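Local coordinates for restriction endonuclease LpnPI (Legionella pneumophila subsp. pneumophila str. Philadelphia 1, PDB 4RZL), which probably recognises DNA carrying modified cytosine through its N-terminal SRA-type domain, the part present here, while a separate nuclease domain of the whole protein would cut it, at residues Ile11-Phe14 and Asp15-Ala18; Ala141-Ser144 and Arg145-Gln148. One frame throughout, in Å; residues are numbered along the deposited sequence.

Contact 1: residues Ile11-Phe14 and Asp15-Ala18; sequences IYSF and DTLA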
loop_
_atom_site.group_PDB
_atom_site.type_symbol
_atom_site.label_atom_id
_atom_site.label_comp_id
_atom_site.label_asym_id
_atom_site.label_seq_id
_atom_site.Cartn_x
_atom_site.Cartn_y
_atom_site.Cartn_z
ATOM N N ILE A 11 -1.644 14.771 -13.329
ATOM C CA ILE A 11 -0.254 14.733 -12.915
ATOM C C ILE A 11 0.089 15.898 -11.988
ATOM O O ILE A 11 0.020 17.058 -12.398
ATOM C CB ILE A 11 0.657 14.772 -14.143
ATOM C CG1 ILE A 11 0.352 13.564 -15.043
ATOM C CG2 ILE A 11 2.121 14.861 -13.707
ATOM C CD1 ILE A 11 1.145 13.523 -16.334
ATOM N N TYR A 12 0.434 15.586 -10.742
ATOM C CA TYR A 12 0.791 16.581 -9.728
ATOM C C TYR A 12 2.273 16.895 -9.736
ATOM O O TYR A 12 3.089 16.000 -9.508
ATOM C CB TYR A 12 0.386 16.109 -8.333
ATOM C CG TYR A 12 -1.105 16.094 -8.103
ATOM C CD1 TYR A 12 -1.882 15.043 -8.565
ATOM C CD2 TYR A 12 -1.735 17.133 -7.418
ATOM C CE1 TYR A 12 -3.243 15.016 -8.345
ATOM C CE2 TYR A 12 -3.093 17.120 -7.207
ATOM C CZ TYR A 12 -3.844 16.060 -7.674
ATOM O OH TYR A 12 -5.194 16.033 -7.461
ATOM N N SER A 13 2.627 18.151 -9.981
ATOM C CA SER A 13 4.024 18.553 -9.919
ATOM C C SER A 13 4.496 18.527 -8.460
ATOM O O SER A 13 3.685 18.615 -7.519
ATOM C CB SER A 13 4.220 19.945 -10.521
ATOM O OG SER A 13 3.444 20.884 -9.809
ATOM N N PHE A 14 5.809 18.395 -8.282
ATOM C CA PHE A 14 6.400 18.174 -6.970
ATOM C C PHE A 14 6.069 19.275 -5.980
ATOM O O PHE A 14 5.931 19.026 -4.787
ATOM C CB PHE A 14 7.919 18.036 -7.094
ATOM C CG PHE A 14 8.618 17.791 -5.783
ATOM C CD1 PHE A 14 8.498 16.571 -5.133
ATOM C CD2 PHE A 14 9.417 18.775 -5.212
ATOM C CE1 PHE A 14 9.153 16.333 -3.923
ATOM C CE2 PHE A 14 10.086 18.544 -4.007
ATOM C CZ PHE A 14 9.947 17.325 -3.358
ATOM N N ASP A 15 5.907 20.498 -6.459
ATOM C CA ASP A 15 5.647 21.575 -5.517
ATOM C C ASP A 15 4.151 21.726 -5.205
ATOM O O ASP A 15 3.771 22.609 -4.446
ATOM C CB ASP A 15 6.242 22.893 -6.038
ATOM C CG ASP A 15 5.441 23.494 -7.173
ATOM O OD1 ASP A 15 4.905 22.727 -8.001
ATOM O OD2 ASP A 15 5.352 24.741 -7.237
ATOM N N THR A 16 3.309 20.846 -5.751
ATOM C CA THR A 16 1.879 20.860 -5.411
ATOM C C THR A 16 1.451 19.678 -4.529
ATOM O O THR A 16 0.257 19.489 -4.269
ATOM C CB THR A 16 0.979 20.893 -6.673
ATOM O OG1 THR A 16 1.100 19.660 -7.398
ATOM C CG2 THR A 16 1.374 22.059 -7.577
ATOM N N LEU A 17 2.417 18.871 -4.094
ATOM C CA LEU A 17 2.120 17.625 -3.381
ATOM C C LEU A 17 1.558 17.819 -1.967
ATOM O O LEU A 17 0.717 17.038 -1.511
ATOM C CB LEU A 17 3.386 16.760 -3.289
ATOM C CG LEU A 17 3.971 16.318 -4.630
ATOM C CD1 LEU A 17 5.131 15.345 -4.422
ATOM C CD2 LEU A 17 2.927 15.730 -5.557
ATOM N N ALA A 18 2.021 18.857 -1.274
ATOM C CA ALA A 18 1.712 19.011 0.143
ATOM C C ALA A 18 0.229 19.191 0.471
ATOM O O ALA A 18 -0.206 18.826 1.570
ATOM C CB ALA A 18 2.519 20.178 0.723
#
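Thr16 N donates back to Ser13 O at 2.9 Å (N-H...O 159°), closing a type I turn whose middle residues are Phe14 and Asp15; the donor stands above the carbonyl plane, 49° out of it. The same oxygen is gripped a second time, by the hydroxyl of Thr16: OG1 lies 2.8 Å from Ser13 O and much nearer the carbonyl plane. The hydroxyl's bond follows from the first torsion of Thr16, which sets OG1 between its own backbone N and carbonyl carbon (chi1 67°) and so turns the hydroxyl back over the turn. The methyl CG2 then rests close against the Ser13 hydroxyl, with 3.3 Å between CG2 and OG. Ser13 OG in turn donates to Asp15 OD1 at 3.0 Å, meeting the carboxylate oxygen nearly along its C-O axis, so a side-chain bond spans the turn beside the backbone one. The turn leads the chain out of the short strand 11-12, an outer strand of the main sheet, where Tyr12 pairs with Val27 and Glu29 and stacks its ring on Tyr28. Thr16 OG1 also comes to the edge of the Tyr12 ring, near its plane, 3.8 Å from CD2. Leu17 uses both branches: CD2 touches Tyr12 CB at 3.8 Å, while CD1 reaches Phe14 CD1 at 3.7 Å, obliquely to that ring. The leucine also packs on helix 40-44, from which Lys43 makes a cation-pi contact with Phe14 and bonds to Phe14 O.

Contact 2: residues Ala141-Ser144 and Arg145-Gln148; sequences ASSS and RSVQ
Arg145 donates its backbone N-H to the side chain of Ser143, two residues back, with 3.1 Å from N to OG and an N-H...O angle of 153°. This is an ST turn, made possible because the first torsion of Ser143 (chi1 179°) sets OG opposite its own backbone N and beside the carbonyl carbon, facing along the chain. The same hydroxyl bonds Gly31 O, a carbonyl that can only accept, so Ser143 OG receives one proton and gives another.

A second polar meeting joins the ends of the bend. Ser146 OG lies 3.2 Å from Ser143 O, but whether its proton goes there is not settled, since the same proton has another acceptor within reach; Thr140 OG1 is the stronger partner. Gly30 N also bonds Ser146 OG.

The van der Waals part is modest. Ser143 CB sits 3.5 Å from Ser146 OG, and the start of the arginine chain runs past the serine hydroxyl, with Arg145 CB 3.6 Å from Ser143 OG. Beyond that the arginine bends at chi2 and chi3 and leads its guanidinium away, where NH1 makes a weak bond with Asn35 O.

The bend ends the connection of a beta hairpin, between strands 132-137 and 147-155; Ser146 pairs with Tyr138 just before the second strand begins. With Ser143 and Ser146 buried, their hydroxyls bond main-chain groups of Gly31 and Gly30, while Arg145 N is held within the bend, so polar bonds tie the connection to the loop after strand 27-28.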
loop_
_atom_site.group_PDB
_atom_site.type_symbol
_atom_site.label_atom_id
_atom_site.label_comp_id
_atom_site.label_asym_id
_atom_site.label_seq_id
_atom_site.Cartn_x
_atom_site.Cartn_y
_atom_site.Cartn_z
ATOM N N ALA A 141 9.211 12.586 -16.905
ATOM C CA ALA A 141 10.362 13.272 -17.487
ATOM C C ALA A 141 11.120 14.062 -16.438
ATOM O O ALA A 141 12.345 14.084 -16.438
ATOM C CB ALA A 141 9.926 14.189 -18.614
ATOM N N SER A 142 10.393 14.697 -15.529
ATOM C CA SER A 142 11.033 15.575 -14.556
ATOM C C SER A 142 11.675 14.829 -13.395
ATOM O O SER A 142 12.497 15.401 -12.675
ATOM C CB SER A 142 10.017 16.572 -13.998
ATOM O OG SER A 142 9.029 15.903 -13.230
ATOM N N SER A 143 11.302 13.565 -13.202
ATOM C CA SER A 143 11.768 12.816 -12.029
ATOM C C SER A 143 11.574 11.317 -12.180
ATOM O O SER A 143 10.529 10.845 -12.633
ATOM C CB SER A 143 11.039 13.297 -10.768
ATOM O OG SER A 143 11.452 12.579 -9.614
ATOM N N SER A 144 12.567 10.566 -11.731
ATOM C CA SER A 144 12.501 9.119 -11.780
ATOM C C SER A 144 11.914 8.601 -10.478
ATOM O O SER A 144 11.701 7.399 -10.321
ATOM C CB SER A 144 13.888 8.520 -12.013
ATOM O OG SER A 144 14.760 8.870 -10.953
ATOM N N ARG A 145 11.668 9.517 -9.542
ATOM C CA ARG A 145 11.119 9.156 -8.239
ATOM C C ARG A 145 9.606 9.369 -8.192
ATOM O O ARG A 145 8.984 9.202 -7.147
ATOM C CB ARG A 145 11.771 9.993 -7.133
ATOM C CG ARG A 145 13.293 9.904 -7.111
ATOM C CD ARG A 145 13.779 8.645 -6.432
ATOM N NE ARG A 145 13.632 8.731 -4.981
ATOM C CZ ARG A 145 14.502 9.330 -4.169
ATOM N NH1 ARG A 145 15.600 9.907 -4.658
ATOM N NH2 ARG A 145 14.277 9.351 -2.860
ATOM N N SER A 146 9.015 9.727 -9.323
ATOM C CA SER A 146 7.564 9.949 -9.380
ATOM C C SER A 146 6.784 8.664 -9.100
ATOM O O SER A 146 7.245 7.567 -9.441
ATOM C CB SER A 146 7.173 10.521 -10.745
ATOM O OG SER A 146 7.883 11.718 -10.994
ATOM N N VAL A 147 5.610 8.800 -8.481
ATOM C CA VAL A 147 4.782 7.643 -8.148
ATOM C C VAL A 147 3.330 7.794 -8.621
ATOM O O VAL A 147 2.876 8.887 -8.961
ATOM C CB VAL A 147 4.756 7.368 -6.616
ATOM C CG1 VAL A 147 6.165 7.152 -6.090
ATOM C CG2 VAL A 147 4.043 8.501 -5.847
ATOM N N GLN A 148 2.614 6.676 -8.647
ATOM C CA GLN A 148 1.203 6.664 -8.982
ATOM C C GLN A 148 0.431 6.042 -7.825
ATOM O O GLN A 148 0.833 5.008 -7.306
ATOM C CB GLN A 148 0.973 5.893 -10.276
ATOM C CG GLN A 148 -0.495 5.777 -10.690
ATOM C CD GLN A 148 -0.687 4.929 -11.937
ATOM O OE1 GLN A 148 -0.175 3.813 -12.027
ATOM N NE2 GLN A 148 -1.399 5.474 -12.924
#

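In the fold
Contacts 1 and 2 lie at one margin of the domain, their centres about 20 and 18 Å from the centre of the chain and on the same side of it. Their centres are 11 Å apart, with nearest atoms about 6 Å apart, so they do not touch. What joins them is strand 27-28 with the loop that follows: strand 11-12 runs parallel to it and strand 147-155 antiparallel. Glu29 is a shared neighbour, touched by Ser13 of contact 1 and bonded to Ser142 of contact 2. One turn thus leaves the main sheet while the other enters it. The chain carries no DNA here, and neither contact can be assigned to the modified-cytosine pocket.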